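Local atomic coordinates of conserved hypothetical secreted protein (Helicobacter pylori, PDB entry 4RNZ), a protein that probably acts as a zinc-dependent peptidoglycan metallopeptidase of the M23 family that helps determine the shape of the bacterial cell. Residues A[55-60]-A[67-72]; A[89-94]-A[139-144]; A[109-114]-A[152-157]. All coordinates share one frame; numbering follows the deposited sequence.

Interaction 1. Residues A[55-60]-A[67-72]; sequences LIQALI and QIHIYK
L59 and H69 lie side by side across two antiparallel strands, pointing the same way, and the methyl CD2 of L59 nestles against the imidazole, 3.5 Å from H69 CD2. CG of H69 stands anti to the backbone N (chi1 -177°), beside the carbonyl carbon, and the end of the ring comes close to strand 55-60. There H69 NE2 donates to Q57 OE1 at 2.8 Å, arriving on a lone pair in the amide plane, while the oxygen lies near the plane of the ring; the two planes are turned 61° apart. On one face of the imidazole sits Y71 CD1, 3.3 Å above the H69 ring plane and offset toward the rim, so H69 is wedged among L59, Q57 and Y71. At the far end of this face L59 CB abuts Q67 OE1 at 3.4 Å; that oxygen is held by R146, and Q67 NE2 by the carbonyl of P83.

The face that carries A58, I60, I68 and I70 is apolar. A58 presents only a methyl, leaving a low spot opposite the bulkier I70, with CB to CB of A58 and I70 at 4.3 Å. Two larger neighbours flank it: L55 brings CD1 to 4.4 Å from I70 CG2, and I60 brings CD1 equally close to I70 CD1. L11 and L15 of helix 11-17 lie on I70, and F14 lies on I60. Between the two faces, A58 with I70 and I60 with I68 each exchange a pair of backbone hydrogen bonds, and I56 O accepts from K72 N. I56 and Q57 both face L48 on the neighbouring strand 44-49, a classic beta bulge. The arrangement is that of an antiparallel beta hairpin, here the third and fourth strands of a five-stranded meander.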
loop_
_atom_site.group_PDB
_atom_site.type_symbol
_atom_site.label_atom_id
_atom_site.label_comp_id
_atom_site.label_asym_id
_atom_site.label_seq_id
_atom_site.Cartn_x
_atom_site.Cartn_y
_atom_site.Cartn_z
ATOM N N LEU A 55 -4.634 -30.284 4.542
ATOM C CA LEU A 55 -3.785 -29.165 4.189
ATOM C C LEU A 55 -2.345 -29.529 4.501
ATOM O O LEU A 55 -2.003 -29.781 5.658
ATOM C CB LEU A 55 -4.209 -27.916 4.964
ATOM C CG LEU A 55 -3.629 -26.568 4.531
ATOM C CD1 LEU A 55 -2.186 -26.395 4.986
ATOM C CD2 LEU A 55 -3.751 -26.380 3.027
ATOM N N ILE A 56 -1.497 -29.566 3.473
ATOM C CA ILE A 56 -0.084 -29.835 3.692
ATOM C C ILE A 56 0.809 -28.640 3.384
ATOM O O ILE A 56 1.955 -28.634 3.785
ATOM C CB ILE A 56 0.392 -31.087 2.928
ATOM C CG1 ILE A 56 0.465 -30.826 1.420
ATOM C CG2 ILE A 56 -0.511 -32.278 3.278
ATOM C CD1 ILE A 56 0.657 -32.068 0.581
ATOM N N GLN A 57 0.290 -27.646 2.662
ATOM C CA GLN A 57 1.008 -26.391 2.432
ATOM C C GLN A 57 0.071 -25.237 2.188
ATOM O O GLN A 57 -1.000 -25.410 1.613
ATOM C CB GLN A 57 1.909 -26.482 1.226
ATOM C CG GLN A 57 3.221 -27.146 1.491
ATOM C CD GLN A 57 4.175 -26.793 0.405
ATOM O OE1 GLN A 57 5.015 -25.905 0.562
ATOM N NE2 GLN A 57 4.007 -27.435 -0.741
ATOM N N ALA A 58 0.508 -24.053 2.606
ATOM C CA ALA A 58 -0.197 -22.816 2.290
ATOM C C ALA A 58 0.781 -21.660 2.168
ATOM O O ALA A 58 1.777 -21.572 2.926
ATOM C CB ALA A 58 -1.229 -22.511 3.343
ATOM N N LEU A 59 0.481 -20.776 1.206
ATOM C CA LEU A 59 1.226 -19.560 1.002
ATOM C C LEU A 59 0.206 -18.421 1.062
ATOM O O LEU A 59 -0.701 -18.350 0.221
ATOM C CB LEU A 59 1.956 -19.572 -0.333
ATOM C CG LEU A 59 3.050 -20.630 -0.513
ATOM C CD1 LEU A 59 3.527 -20.616 -1.957
ATOM C CD2 LEU A 59 4.216 -20.401 0.441
ATOM N N ILE A 60 0.351 -17.580 2.079
ATOM C CA ILE A 60 -0.617 -16.541 2.414
ATOM C C ILE A 60 0.113 -15.197 2.514
ATOM O O ILE A 60 0.927 -14.985 3.415
ATOM C CB ILE A 60 -1.320 -16.837 3.748
ATOM C CG1 ILE A 60 -2.039 -18.204 3.702
ATOM C CG2 ILE A 60 -2.324 -15.741 4.082
ATOM C CD1 ILE A 60 -2.404 -18.737 5.093
ATOM N N GLN A 67 5.233 -13.352 2.802
ATOM C CA GLN A 67 4.120 -14.284 2.936
ATOM C C GLN A 67 4.342 -15.289 4.049
ATOM O O GLN A 67 5.457 -15.614 4.408
ATOM C CB GLN A 67 3.849 -15.049 1.618
ATOM C CG GLN A 67 4.941 -16.004 1.156
ATOM C CD GLN A 67 4.774 -16.470 -0.300
ATOM O OE1 GLN A 67 3.667 -16.668 -0.791
ATOM N NE2 GLN A 67 5.888 -16.650 -0.985
ATOM N N ILE A 68 3.240 -15.792 4.582
ATOM C CA ILE A 68 3.297 -16.880 5.529
ATOM C C ILE A 68 3.379 -18.167 4.728
ATOM O O ILE A 68 2.554 -18.392 3.849
ATOM C CB ILE A 68 2.009 -16.935 6.358
ATOM C CG1 ILE A 68 1.985 -15.765 7.335
ATOM C CG2 ILE A 68 1.871 -18.267 7.102
ATOM C CD1 ILE A 68 0.628 -15.584 7.990
ATOM N N HIS A 69 4.355 -19.003 5.056
ATOM C CA HIS A 69 4.423 -20.360 4.532
ATOM C C HIS A 69 4.146 -21.363 5.650
ATOM O O HIS A 69 4.937 -21.479 6.596
ATOM C CB HIS A 69 5.814 -20.606 3.947
ATOM C CG HIS A 69 5.985 -21.956 3.312
ATOM N ND1 HIS A 69 7.220 -22.579 3.198
ATOM C CD2 HIS A 69 5.083 -22.805 2.765
ATOM C CE1 HIS A 69 7.060 -23.759 2.623
ATOM N NE2 HIS A 69 5.780 -23.909 2.327
ATOM N N ILE A 70 3.028 -22.075 5.538
ATOM C CA ILE A 70 2.684 -23.157 6.451
ATOM C C ILE A 70 2.917 -24.459 5.729
ATOM O O ILE A 70 2.464 -24.632 4.586
ATOM C CB ILE A 70 1.208 -23.120 6.881
ATOM C CG1 ILE A 70 0.971 -21.918 7.807
ATOM C CG2 ILE A 70 0.800 -24.415 7.574
ATOM C CD1 ILE A 70 -0.471 -21.488 7.893
ATOM N N TYR A 71 3.638 -25.374 6.373
ATOM C CA TYR A 71 3.885 -26.669 5.727
ATOM C C TYR A 71 4.001 -27.760 6.768
ATOM O O TYR A 71 4.464 -27.521 7.895
ATOM C CB TYR A 71 5.131 -26.654 4.845
ATOM C CG TYR A 71 6.363 -26.187 5.560
ATOM C CD1 TYR A 71 6.610 -24.832 5.719
ATOM C CD2 TYR A 71 7.281 -27.091 6.106
ATOM C CE1 TYR A 71 7.731 -24.386 6.379
ATOM C CE2 TYR A 71 8.406 -26.640 6.770
ATOM C CZ TYR A 71 8.618 -25.286 6.899
ATOM O OH TYR A 71 9.708 -24.800 7.560
ATOM N N LYS A 72 3.524 -28.935 6.385
ATOM C CA LYS A 72 3.629 -30.130 7.214
ATOM C C LYS A 72 4.936 -30.833 6.880
ATOM O O LYS A 72 5.181 -31.126 5.719
ATOM C CB LYS A 72 2.448 -31.054 6.943
ATOM C CG LYS A 72 2.392 -32.210 7.924
ATOM C CD LYS A 72 1.129 -33.035 7.782
ATOM C CE LYS A 72 1.123 -34.115 8.853
ATOM N NZ LYS A 72 -0.228 -34.717 8.967
#

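Interaction 2. Residues A[89-94]-A[139-144]. With PO4 (phosphate ion), chain G.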
loop_
_atom_site.group_PDB
_atom_site.type_symbol
_atom_site.label_atom_id
_atom_site.label_comp_id
_atom_site.label_asym_id
_atom_site.label_seq_id
_atom_site.Cartn_x
_atom_site.Cartn_y
_atom_site.Cartn_z
ATOM N N LYS A 89 5.829 -6.194 -14.506
ATOM C CA LYS A 89 5.659 -5.666 -15.868
ATOM C C LYS A 89 5.413 -4.152 -15.829
ATOM O O LYS A 89 4.642 -3.674 -15.002
ATOM C CB LYS A 89 4.453 -6.273 -16.551
ATOM C CG LYS A 89 4.435 -7.785 -16.643
ATOM C CD LYS A 89 3.227 -8.210 -17.456
ATOM C CE LYS A 89 3.023 -9.713 -17.427
ATOM N NZ LYS A 89 1.978 -10.072 -18.433
ATOM N N GLU A 90 6.024 -3.431 -16.760
ATOM C CA GLU A 90 5.836 -1.988 -16.888
ATOM C C GLU A 90 5.044 -1.692 -18.146
ATOM O O GLU A 90 5.284 -2.293 -19.201
ATOM C CB GLU A 90 7.194 -1.309 -16.939
ATOM C CG GLU A 90 7.164 0.215 -16.913
ATOM C CD GLU A 90 8.540 0.794 -17.083
ATOM O OE1 GLU A 90 9.251 0.362 -18.014
ATOM O OE2 GLU A 90 8.919 1.656 -16.281
ATOM N N LYS A 91 4.095 -0.765 -18.026
ATOM C CA LYS A 91 3.281 -0.296 -19.151
ATOM C C LYS A 91 3.226 1.215 -19.168
ATOM O O LYS A 91 3.410 1.869 -18.132
ATOM C CB LYS A 91 1.847 -0.811 -19.068
ATOM C CG LYS A 91 1.739 -2.318 -19.214
ATOM C CD LYS A 91 0.350 -2.767 -19.627
ATOM C CE LYS A 91 0.401 -4.154 -20.259
ATOM N NZ LYS A 91 1.048 -5.123 -19.333
ATOM N N THR A 92 2.921 1.749 -20.349
ATOM C CA THR A 92 2.622 3.162 -20.507
ATOM C C THR A 92 1.242 3.380 -21.079
ATOM O O THR A 92 0.953 3.004 -22.227
ATOM C CB THR A 92 3.649 3.839 -21.408
ATOM O OG1 THR A 92 4.949 3.646 -20.850
ATOM C CG2 THR A 92 3.372 5.347 -21.520
ATOM N N LEU A 93 0.383 3.998 -20.282
ATOM C CA LEU A 93 -0.909 4.437 -20.744
ATOM C C LEU A 93 -0.782 5.857 -21.303
ATOM O O LEU A 93 -0.319 6.769 -20.607
ATOM C CB LEU A 93 -1.912 4.457 -19.597
ATOM C CG LEU A 93 -3.291 5.047 -19.889
ATOM C CD1 LEU A 93 -4.021 4.270 -20.974
ATOM C CD2 LEU A 93 -4.095 5.037 -18.603
ATOM N N LEU A 94 -1.188 6.026 -22.555
ATOM C CA LEU A 94 -1.367 7.353 -23.160
ATOM C C LEU A 94 -2.844 7.566 -23.486
ATOM O O LEU A 94 -3.498 6.727 -24.122
ATOM C CB LEU A 94 -0.548 7.469 -24.429
ATOM C CG LEU A 94 0.937 7.147 -24.336
ATOM C CD1 LEU A 94 1.532 7.180 -25.739
ATOM C CD2 LEU A 94 1.668 8.114 -23.418
ATOM N N ILE A 139 0.299 7.656 -17.931
ATOM C CA ILE A 139 0.742 6.963 -16.713
ATOM C C ILE A 139 1.728 5.879 -17.101
ATOM O O ILE A 139 1.408 5.017 -17.922
ATOM C CB ILE A 139 -0.425 6.295 -15.955
ATOM C CG1 ILE A 139 -1.642 7.221 -15.912
ATOM C CG2 ILE A 139 0.020 5.855 -14.547
ATOM C CD1 ILE A 139 -2.824 6.683 -15.153
ATOM N N VAL A 140 2.921 5.918 -16.515
ATOM C CA VAL A 140 3.827 4.800 -16.592
ATOM C C VAL A 140 3.701 4.055 -15.269
ATOM O O VAL A 140 3.930 4.628 -14.202
ATOM C CB VAL A 140 5.281 5.210 -16.743
ATOM C CG1 VAL A 140 6.160 3.963 -16.791
ATOM C CG2 VAL A 140 5.483 6.064 -17.991
ATOM N N TYR A 141 3.329 2.779 -15.335
ATOM C CA TYR A 141 3.097 2.033 -14.096
ATOM C C TYR A 141 3.549 0.604 -14.207
ATOM O O TYR A 141 3.564 0.021 -15.301
ATOM C CB TYR A 141 1.631 2.044 -13.723
ATOM C CG TYR A 141 0.712 1.362 -14.689
ATOM C CD1 TYR A 141 0.266 2.010 -15.827
ATOM C CD2 TYR A 141 0.286 0.062 -14.478
ATOM C CE1 TYR A 141 -0.604 1.401 -16.701
ATOM C CE2 TYR A 141 -0.574 -0.562 -15.356
ATOM C CZ TYR A 141 -1.016 0.118 -16.470
ATOM O OH TYR A 141 -1.880 -0.473 -17.356
ATOM N N THR A 142 3.869 0.037 -13.053
ATOM C CA THR A 142 4.224 -1.366 -12.962
ATOM C C THR A 142 3.175 -2.126 -12.193
ATOM O O THR A 142 2.400 -1.554 -11.413
ATOM C CB THR A 142 5.574 -1.587 -12.287
ATOM O OG1 THR A 142 5.523 -1.186 -10.914
ATOM C CG2 THR A 142 6.671 -0.829 -12.999
ATOM N N ARG A 143 3.145 -3.425 -12.441
ATOM C CA ARG A 143 2.234 -4.339 -11.750
ATOM C C ARG A 143 3.070 -5.583 -11.429
ATOM O O ARG A 143 4.009 -5.904 -12.198
ATOM C CB ARG A 143 1.104 -4.656 -12.698
ATOM C CG ARG A 143 -0.271 -4.754 -12.119
ATOM C CD ARG A 143 -1.262 -5.286 -13.171
ATOM N NE ARG A 143 -1.874 -4.308 -14.098
ATOM C CZ ARG A 143 -2.718 -3.333 -13.742
ATOM N NH1 ARG A 143 -3.002 -3.139 -12.468
ATOM N NH2 ARG A 143 -3.264 -2.518 -14.664
ATOM N N ASP A 144 2.785 -6.243 -10.303
ATOM C CA ASP A 144 3.555 -7.428 -9.909
ATOM C C ASP A 144 2.718 -8.685 -10.168
ATOM O O ASP A 144 1.507 -8.670 -9.972
ATOM C CB ASP A 144 3.998 -7.360 -8.453
ATOM C CG ASP A 144 5.031 -6.292 -8.188
ATOM O OD1 ASP A 144 5.716 -5.819 -9.101
ATOM O OD2 ASP A 144 5.189 -5.946 -7.015
HETATM P P PO4 G . -1.395 -8.525 -18.361
HETATM O O1 PO4 G . -1.670 -7.790 -17.055
HETATM O O2 PO4 G . -2.717 -8.697 -19.072
HETATM O O3 PO4 G . -0.770 -9.883 -18.121
HETATM O O4 PO4 G . -0.438 -7.792 -19.271
HETATM O O HOH W 1 2.139 -2.543 -15.751
#
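K91 lays its CB over one face of the Y141 ring, 4.0 Å from Y141 CZ, while CB of L93 sits at the edge of the same ring. Further out, K91 CD passes the phenol oxygen, and the chain then bends at its last torsion (chi4 55°), where K91 NZ donates a hydrogen bond to O4 of the phosphate at 3.1 Å. K89, extended beyond CG, reaches the same anion on the same side of the sheet, K89 NZ donating to phosphate O3 at 2.8 Å. L93 and I139 run side by side with their methyls in touch, CD2 of L93 4.0 Å from CD1 of I139. On the opposite face the side chains of E90 and V140 cross at a slant, E90 OE2 lying 3.6 Å from V140 CG1. Six backbone hydrogen bonds join the strands, and one water donates to both K89 O and Y141 O. The phosphate, probably from the crystallisation liquor, also bonds to Y145 OH. K91 NZ and R143 NE stand 6.1 Å apart. The two lysines should make this face of the sheet attractive to anions, and the phosphate may ease the repulsion between them; the charge of R143 is probably met in part by D111.

Interaction 3. Residues A[109-114]-A[152-157]; sequences TNDPLL and GQPTIK
An aspartate-capped helix start rests on a proline: D111, the N-cap of helix 112-121, and the L113 and L114 that follow all meet the P154 ring. D111 and P154 approach tip to tip, D111 OD2 being 3.8 Å from P154 CG. L113 CB comes equally close to CD of the same ring, and CB of L114 packs on its CG. L114 CG stands anti to the backbone N (chi1 -178°); farther out, CD1 lies 4.0 Å from I156 CG1, where the two side chains cross at a slant.

The cap itself uses both carboxylate oxygens. L113 N donates to D111 OD1 at 2.9 Å, coming from above the carboxylate plane, and L114 N makes a weak bond to OD2, which R143 also engages. Just before it, D111 N donates to T109 OG1 in an ST turn, linking the end of helix 101-109 to the start of the next. The helix thus packs on strand 153-163 of the large antiparallel sheet.

L113 and Q153 cross at about a right angle, L113 CD2 lying 4.1 Å from Q153 CD. One water donates to L113 O at 2.8 Å and to Q153 OE1 at 2.7 Å; Q117, one turn further along the helix, donates from NE2 to the same Q153 oxygen and to P154 O.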
loop_
_atom_site.group_PDB
_atom_site.type_symbol
_atom_site.label_atom_id
_atom_site.label_comp_id
_atom_site.label_asym_id
_atom_site.label_seq_id
_atom_site.Cartn_x
_atom_site.Cartn_y
_atom_site.Cartn_z
ATOM N N THR A 109 -7.789 0.283 -19.402
ATOM C CA THR A 109 -7.037 -0.682 -18.563
ATOM C C THR A 109 -7.889 -1.706 -17.838
ATOM O O THR A 109 -7.360 -2.648 -17.270
ATOM C CB THR A 109 -6.266 0.076 -17.463
ATOM O OG1 THR A 109 -7.214 0.678 -16.555
ATOM C CG2 THR A 109 -5.380 1.151 -18.084
ATOM N N ASN A 110 -9.190 -1.466 -17.802
ATOM C CA ASN A 110 -10.110 -2.189 -16.957
ATOM C C ASN A 110 -9.628 -2.301 -15.498
ATOM O O ASN A 110 -9.887 -3.304 -14.832
ATOM C CB ASN A 110 -10.384 -3.570 -17.549
ATOM C CG ASN A 110 -11.619 -4.208 -16.962
ATOM O OD1 ASN A 110 -12.674 -3.571 -16.833
ATOM N ND2 ASN A 110 -11.500 -5.473 -16.588
ATOM N N ASP A 111 -8.966 -1.260 -14.999
ATOM C CA ASP A 111 -8.376 -1.312 -13.665
ATOM C C ASP A 111 -8.733 -0.143 -12.743
ATOM O O ASP A 111 -8.077 0.893 -12.754
ATOM C CB ASP A 111 -6.881 -1.420 -13.751
ATOM C CG ASP A 111 -6.251 -1.583 -12.372
ATOM O OD1 ASP A 111 -6.957 -1.946 -11.415
ATOM O OD2 ASP A 111 -5.072 -1.340 -12.259
ATOM N N PRO A 112 -9.734 -0.350 -11.900
ATOM C CA PRO A 112 -10.128 0.619 -10.883
ATOM C C PRO A 112 -9.012 0.983 -9.908
ATOM O O PRO A 112 -8.972 2.100 -9.418
ATOM C CB PRO A 112 -11.302 -0.067 -10.181
ATOM C CG PRO A 112 -11.860 -0.997 -11.212
ATOM C CD PRO A 112 -10.655 -1.505 -11.951
ATOM N N LEU A 113 -8.091 0.066 -9.647
ATOM C CA LEU A 113 -7.012 0.331 -8.700
ATOM C C LEU A 113 -6.111 1.445 -9.219
ATOM O O LEU A 113 -5.795 2.374 -8.481
ATOM C CB LEU A 113 -6.199 -0.930 -8.435
ATOM C CG LEU A 113 -7.027 -2.083 -7.843
ATOM C CD1 LEU A 113 -6.197 -3.358 -7.814
ATOM C CD2 LEU A 113 -7.536 -1.770 -6.456
ATOM N N LEU A 114 -5.713 1.340 -10.489
ATOM C CA LEU A 114 -4.873 2.345 -11.140
ATOM C C LEU A 114 -5.611 3.680 -11.212
ATOM O O LEU A 114 -5.012 4.738 -10.971
ATOM C CB LEU A 114 -4.465 1.897 -12.548
ATOM C CG LEU A 114 -3.553 2.824 -13.338
ATOM C CD1 LEU A 114 -2.180 2.929 -12.709
ATOM C CD2 LEU A 114 -3.410 2.343 -14.772
ATOM N N GLY A 152 -1.898 -7.667 -5.653
ATOM C CA GLY A 152 -1.641 -6.424 -4.944
ATOM C C GLY A 152 -2.147 -5.268 -5.795
ATOM O O GLY A 152 -3.125 -5.400 -6.511
ATOM N N GLN A 153 -1.444 -4.155 -5.771
ATOM C CA GLN A 153 -1.891 -2.983 -6.507
ATOM C C GLN A 153 -0.777 -2.587 -7.438
ATOM O O GLN A 153 0.373 -2.952 -7.233
ATOM C CB GLN A 153 -2.228 -1.823 -5.544
ATOM C CG GLN A 153 -3.559 -1.990 -4.781
ATOM C CD GLN A 153 -4.175 -0.662 -4.322
ATOM O OE1 GLN A 153 -4.058 0.368 -4.979
ATOM N NE2 GLN A 153 -4.853 -0.698 -3.194
ATOM N N PRO A 154 -1.107 -1.785 -8.448
ATOM C CA PRO A 154 -0.048 -1.260 -9.293
ATOM C C PRO A 154 0.749 -0.180 -8.588
ATOM O O PRO A 154 0.377 0.295 -7.494
ATOM C CB PRO A 154 -0.820 -0.698 -10.497
ATOM C CG PRO A 154 -2.160 -0.351 -9.958
ATOM C CD PRO A 154 -2.456 -1.410 -8.923
ATOM N N THR A 155 1.849 0.204 -9.213
ATOM C CA THR A 155 2.671 1.270 -8.741
ATOM C C THR A 155 2.856 2.267 -9.888
ATOM O O THR A 155 3.338 1.883 -10.982
ATOM C CB THR A 155 4.029 0.729 -8.251
ATOM O OG1 THR A 155 3.805 -0.194 -7.183
ATOM C CG2 THR A 155 4.916 1.830 -7.740
ATOM N N ILE A 156 2.473 3.528 -9.651
ATOM C CA ILE A 156 2.709 4.588 -10.630
ATOM C C ILE A 156 4.127 5.086 -10.533
ATOM O O ILE A 156 4.542 5.560 -9.482
ATOM C CB ILE A 156 1.746 5.770 -10.410
ATOM C CG1 ILE A 156 0.322 5.327 -10.749
ATOM C CG2 ILE A 156 2.185 6.979 -11.232
ATOM C CD1 ILE A 156 -0.741 6.326 -10.334
ATOM N N LYS A 157 4.886 4.960 -11.616
ATOM C CA LYS A 157 6.253 5.462 -11.656
ATOM C C LYS A 157 6.308 6.916 -12.112
ATOM O O LYS A 157 7.109 7.693 -11.618
ATOM C CB LYS A 157 7.121 4.617 -12.604
ATOM C CG LYS A 157 7.106 3.116 -12.335
ATOM C CD LYS A 157 7.313 2.756 -10.867
ATOM C CE LYS A 157 8.623 3.274 -10.298
ATOM N NZ LYS A 157 9.816 2.774 -11.038
HETATM O O HOH W 2 -5.990 2.053 -5.712
#

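Interaction 1 stands apart, in the five-stranded sheet of the N-terminal region, with its centre about 31 Å from that of interaction 2 and about 28 Å from that of interaction 3; it closes before either of them opens. The other two are interleaved along the chain, 89-94, 109-114, 139-144 and then 152-157, and their centres are only about 8 Å apart. They share the antiparallel sheet that holds strands 87-96, 136-146 and 153-163. R143 NH1 meets D111 OD2 at 2.8 Å in a salt bridge, so the sheet contact and the helix cap are directly coupled. The hairpin and this helix-on-sheet unit thus belong to separate modules, both distinct from the M23 peptidase sheet.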